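Local coordinates for protein GH26C (Muricauda sp. MAR_2010_75, PDB 6Q78) that probably hydrolyses the internal beta-1,4-mannosidic linkages of mannans, as a family 26 glycoside hydrolase with a TIM-barrel fold, at residues F81-Q94 against G368-T382. Residues are numbered along the deposited sequence; the frame is centred on the assembly and turned at random.
Sequences FIVGQQDAFSSFYQ and GFTMFWYNYQDTYCT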
# COMPACT_ATOMS: atom_id res chain seq x y z
N PHE A 81 4.81 14.37 3.00
CA PHE A 81 4.31 13.01 2.80
C PHE A 81 4.07 12.31 4.14
O PHE A 81 4.79 12.53 5.12
CB PHE A 81 5.25 12.16 1.91
CG PHE A 81 6.67 12.14 2.39
CD1 PHE A 81 7.08 11.20 3.33
CD2 PHE A 81 7.60 13.03 1.89
CE1 PHE A 81 8.39 11.19 3.80
CE2 PHE A 81 8.93 13.02 2.33
CZ PHE A 81 9.33 12.09 3.29
N ILE A 82 3.06 11.46 4.16
CA ILE A 82 2.78 10.65 5.35
C ILE A 82 3.71 9.46 5.37
O ILE A 82 3.98 8.86 4.32
CB ILE A 82 1.31 10.21 5.33
CG1 ILE A 82 0.41 11.45 5.46
CG2 ILE A 82 1.00 9.23 6.47
CD1 ILE A 82 -1.09 11.15 5.22
N VAL A 83 4.20 9.10 6.56
CA VAL A 83 4.99 7.89 6.77
C VAL A 83 4.17 6.90 7.57
O VAL A 83 3.68 7.23 8.66
CB VAL A 83 6.30 8.23 7.49
CG1 VAL A 83 7.02 6.97 7.96
CG2 VAL A 83 7.20 9.04 6.52
N GLY A 84 4.07 5.68 7.06
CA GLY A 84 3.39 4.63 7.80
C GLY A 84 4.15 3.31 7.83
O GLY A 84 5.30 3.22 7.38
N GLN A 85 3.50 2.27 8.36
CA GLN A 85 4.15 0.97 8.47
C GLN A 85 3.08 -0.13 8.44
O GLN A 85 1.99 0.00 9.04
CB GLN A 85 5.03 0.88 9.74
CG GLN A 85 5.77 -0.45 9.89
CD GLN A 85 7.00 -0.32 10.80
OE1 GLN A 85 7.06 0.54 11.68
NE2 GLN A 85 7.98 -1.18 10.58
N GLN A 86 3.43 -1.21 7.75
CA GLN A 86 2.57 -2.39 7.68
C GLN A 86 2.41 -2.97 9.08
O GLN A 86 3.39 -3.14 9.81
CB GLN A 86 3.23 -3.43 6.77
CG GLN A 86 2.37 -4.63 6.46
CD GLN A 86 1.27 -4.32 5.47
OE1 GLN A 86 1.20 -3.25 4.91
NE2 GLN A 86 0.39 -5.32 5.26
N ASP A 87 1.16 -3.31 9.45
CA ASP A 87 0.87 -3.99 10.71
C ASP A 87 1.45 -3.28 11.93
O ASP A 87 1.91 -3.90 12.90
CB ASP A 87 1.29 -5.47 10.65
CG ASP A 87 0.49 -6.25 9.63
OD1 ASP A 87 -0.67 -5.92 9.39
OD2 ASP A 87 1.03 -7.22 9.06
N ALA A 88 1.41 -1.95 11.89
CA ALA A 88 2.07 -1.18 12.96
C ALA A 88 1.47 -1.48 14.34
O ALA A 88 2.16 -1.31 15.35
CB ALA A 88 1.97 0.31 12.65
N PHE A 89 0.18 -1.85 14.42
CA PHE A 89 -0.46 -2.09 15.71
C PHE A 89 -0.49 -3.56 16.14
O PHE A 89 -0.97 -3.84 17.25
CB PHE A 89 -1.88 -1.50 15.71
CG PHE A 89 -1.94 -0.01 15.43
CD1 PHE A 89 -1.08 0.88 16.05
CD2 PHE A 89 -2.89 0.49 14.56
CE1 PHE A 89 -1.14 2.24 15.78
CE2 PHE A 89 -2.96 1.86 14.28
CZ PHE A 89 -2.07 2.73 14.90
N SER A 90 0.08 -4.47 15.35
CA SER A 90 0.02 -5.90 15.64
C SER A 90 1.33 -6.66 15.43
O SER A 90 1.40 -7.85 15.79
CB SER A 90 -1.06 -6.55 14.76
OG SER A 90 -0.80 -6.31 13.36
N SER A 91 2.36 -6.05 14.83
CA SER A 91 3.63 -6.71 14.58
C SER A 91 4.75 -5.82 15.09
O SER A 91 4.82 -4.64 14.74
CB SER A 91 3.82 -7.00 13.08
OG SER A 91 4.87 -7.96 12.88
N PHE A 92 5.58 -6.37 15.98
CA PHE A 92 6.55 -5.59 16.71
C PHE A 92 7.89 -6.30 16.70
O PHE A 92 7.95 -7.53 16.78
CB PHE A 92 6.12 -5.41 18.18
CG PHE A 92 4.66 -5.02 18.34
CD1 PHE A 92 3.69 -6.00 18.48
CD2 PHE A 92 4.29 -3.69 18.36
CE1 PHE A 92 2.34 -5.64 18.64
CE2 PHE A 92 2.96 -3.32 18.53
CZ PHE A 92 1.99 -4.29 18.66
N TYR A 93 8.97 -5.50 16.70
CA TYR A 93 10.29 -6.05 16.95
C TYR A 93 10.30 -6.83 18.26
O TYR A 93 9.83 -6.34 19.30
CB TYR A 93 11.32 -4.92 17.00
CG TYR A 93 12.74 -5.34 17.25
CD1 TYR A 93 13.46 -6.01 16.26
CD2 TYR A 93 13.37 -5.05 18.45
CE1 TYR A 93 14.77 -6.39 16.48
CE2 TYR A 93 14.68 -5.44 18.68
CZ TYR A 93 15.35 -6.10 17.67
OH TYR A 93 16.67 -6.49 17.88
N GLN A 94 10.84 -8.06 18.19
CA GLN A 94 10.93 -8.98 19.33
C GLN A 94 9.58 -9.25 19.99
O GLN A 94 9.52 -9.69 21.14
CB GLN A 94 12.02 -8.57 20.32
CG GLN A 94 13.40 -8.60 19.67
CD GLN A 94 14.52 -8.38 20.66
OE1 GLN A 94 14.39 -7.65 21.64
NE2 GLN A 94 15.65 -9.03 20.39
N GLY A 368 2.26 11.27 -1.88
CA GLY A 368 1.33 11.44 -0.76
C GLY A 368 1.77 10.67 0.46
O GLY A 368 1.50 11.10 1.59
N PHE A 369 2.43 9.54 0.27
CA PHE A 369 2.79 8.70 1.41
C PHE A 369 3.87 7.72 1.03
O PHE A 369 4.08 7.41 -0.15
CB PHE A 369 1.57 7.98 2.01
CG PHE A 369 0.97 6.94 1.12
CD1 PHE A 369 -0.03 7.27 0.25
CD2 PHE A 369 1.38 5.62 1.20
CE1 PHE A 369 -0.63 6.26 -0.57
CE2 PHE A 369 0.77 4.61 0.41
CZ PHE A 369 -0.23 4.95 -0.46
N THR A 370 4.58 7.24 2.06
CA THR A 370 5.42 6.07 1.92
C THR A 370 5.16 5.15 3.09
O THR A 370 4.69 5.58 4.14
CB THR A 370 6.88 6.44 1.73
OG1 THR A 370 7.61 5.24 1.40
CG2 THR A 370 7.43 7.04 2.99
N MET A 371 5.44 3.87 2.90
CA MET A 371 5.18 2.88 3.95
C MET A 371 6.32 1.88 4.07
O MET A 371 6.77 1.31 3.07
CB MET A 371 3.88 2.13 3.66
CG MET A 371 3.36 1.27 4.85
SD MET A 371 2.10 0.10 4.31
CE MET A 371 3.08 -1.13 3.43
N PHE A 372 6.76 1.65 5.30
CA PHE A 372 7.70 0.61 5.63
C PHE A 372 6.98 -0.73 5.78
O PHE A 372 5.80 -0.78 6.18
CB PHE A 372 8.34 0.96 6.98
CG PHE A 372 9.25 2.16 6.91
CD1 PHE A 372 10.50 2.05 6.32
CD2 PHE A 372 8.86 3.40 7.42
CE1 PHE A 372 11.36 3.15 6.23
CE2 PHE A 372 9.74 4.49 7.35
CZ PHE A 372 10.98 4.36 6.75
N TRP A 373 7.68 -1.82 5.44
CA TRP A 373 7.15 -3.13 5.77
C TRP A 373 7.17 -3.34 7.28
O TRP A 373 7.65 -2.49 8.04
CB TRP A 373 7.87 -4.23 4.98
CG TRP A 373 7.05 -5.47 4.84
CD1 TRP A 373 7.38 -6.72 5.28
CD2 TRP A 373 5.74 -5.59 4.23
NE1 TRP A 373 6.37 -7.61 5.00
CE2 TRP A 373 5.35 -6.95 4.35
CE3 TRP A 373 4.88 -4.69 3.58
CZ2 TRP A 373 4.13 -7.43 3.87
CZ3 TRP A 373 3.66 -5.17 3.11
CH2 TRP A 373 3.30 -6.53 3.26
N TYR A 374 6.63 -4.46 7.74
CA TYR A 374 6.51 -4.67 9.18
C TYR A 374 7.85 -5.00 9.84
O TYR A 374 8.80 -5.49 9.21
CB TYR A 374 5.43 -5.70 9.55
CG TYR A 374 5.43 -7.05 8.86
CD1 TYR A 374 6.49 -7.94 8.98
CD2 TYR A 374 4.33 -7.44 8.11
CE1 TYR A 374 6.44 -9.21 8.37
CE2 TYR A 374 4.27 -8.69 7.51
CZ TYR A 374 5.31 -9.55 7.64
OH TYR A 374 5.25 -10.80 7.02
N ASN A 375 7.91 -4.74 11.14
CA ASN A 375 8.95 -5.31 12.01
C ASN A 375 8.46 -6.63 12.55
O ASN A 375 7.27 -6.78 12.83
CB ASN A 375 9.17 -4.37 13.21
CG ASN A 375 9.87 -3.06 12.84
OD1 ASN A 375 10.44 -2.89 11.77
ND2 ASN A 375 9.82 -2.11 13.79
N TYR A 376 9.36 -7.61 12.68
CA TYR A 376 8.91 -8.94 13.06
C TYR A 376 10.07 -9.72 13.66
O TYR A 376 11.13 -9.82 13.04
CB TYR A 376 8.41 -9.68 11.80
CG TYR A 376 7.91 -11.08 12.06
CD1 TYR A 376 6.67 -11.30 12.63
CD2 TYR A 376 8.69 -12.17 11.74
CE1 TYR A 376 6.21 -12.60 12.87
CE2 TYR A 376 8.24 -13.46 11.97
CZ TYR A 376 7.00 -13.66 12.53
OH TYR A 376 6.56 -14.95 12.76
N GLN A 377 9.87 -10.26 14.87
CA GLN A 377 10.90 -11.04 15.56
C GLN A 377 12.21 -10.26 15.61
O GLN A 377 12.22 -9.14 16.11
CB GLN A 377 11.03 -12.43 14.94
CG GLN A 377 9.72 -13.21 15.05
CD GLN A 377 9.83 -14.66 14.61
OE1 GLN A 377 10.74 -15.04 13.87
NE2 GLN A 377 8.89 -15.48 15.07
N ASP A 378 13.32 -10.82 15.09
CA ASP A 378 14.61 -10.13 15.19
C ASP A 378 14.94 -9.27 13.98
O ASP A 378 16.10 -8.84 13.85
CB ASP A 378 15.73 -11.14 15.41
CG ASP A 378 15.68 -11.75 16.79
OD1 ASP A 378 15.45 -11.00 17.76
OD2 ASP A 378 15.86 -12.98 16.88
N THR A 379 13.97 -8.97 13.13
CA THR A 379 14.21 -8.22 11.91
C THR A 379 13.39 -6.95 11.94
O THR A 379 12.18 -7.00 12.16
CB THR A 379 13.83 -9.08 10.69
OG1 THR A 379 14.66 -10.25 10.68
CG2 THR A 379 14.09 -8.31 9.40
N TYR A 380 14.03 -5.82 11.70
CA TYR A 380 13.31 -4.56 11.78
C TYR A 380 13.69 -3.68 10.60
O TYR A 380 14.84 -3.70 10.14
CB TYR A 380 13.61 -3.81 13.11
CG TYR A 380 15.05 -3.33 13.35
CD1 TYR A 380 16.02 -4.20 13.83
CD2 TYR A 380 15.42 -2.00 13.12
CE1 TYR A 380 17.33 -3.76 14.08
CE2 TYR A 380 16.73 -1.55 13.38
CZ TYR A 380 17.68 -2.44 13.86
OH TYR A 380 18.99 -2.04 14.15
N CYS A 381 12.72 -2.91 10.14
CA CYS A 381 13.06 -1.85 9.21
C CYS A 381 12.71 -0.47 9.74
O CYS A 381 12.98 0.52 9.06
CB CYS A 381 12.45 -2.09 7.82
SG CYS A 381 10.64 -1.99 7.77
N THR A 382 12.09 -0.38 10.92
CA THR A 382 12.11 0.88 11.66
C THR A 382 12.60 0.56 13.06
O THR A 382 12.25 -0.47 13.64
CB THR A 382 10.70 1.53 11.73
OG1 THR A 382 9.78 0.65 12.40
CG2 THR A 382 10.19 1.93 10.33
O HOH W 1 5.25 -3.50 12.07
O HOH W 2 7.34 -10.19 16.23
O HOH W 3 18.10 -8.01 15.50
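Gln85 and Phe372 form the last bridged pair between strands 81-86 and 369-372, the first and eighth strands of the TIM barrel, whose parallel pairing closes the barrel. Five backbone hydrogen bonds join them, from Ile82 N to Gly368 O through to Gln86 N to Phe372 O. At the strand ends side chains add to this pairing, and Gln85 illustrates how. Its CB lies 4.0 Å from Phe372 O; CG, anti to the backbone N (chi1 -178°), passes Trp373 O at 3.3 Å. The extended chain then delivers a buried amide whose NE2 gives Trp373 O a bond of 2.9 Å, close to the amide plane, and a weak one to Asn375 OD1. On the other branch, OE1 receives Thr382 OG1 (2.8 Å) on a lone pair. Asn375 in turn ties its own loop: OD1 accepts from Cys381 N and Thr382 N, while ND2 donates to Thr382 O and OG1 and to Asp101 OD2. A leucine in place of Asn375 would probably leave those two backbone N-H groups without their acceptor and the loop carrying Thr382 less firmly placed against Gln85. At the C-terminal ends of the strands, Gln86 CG sits over one face of the six-membered ring of Trp373, which also borders a bound Tris molecule, probably from the crystallisation liquor. The buried amides of Gln85 and Asn375, each using both oxygen and nitrogen, thus carry the barrel's closure into the following loops.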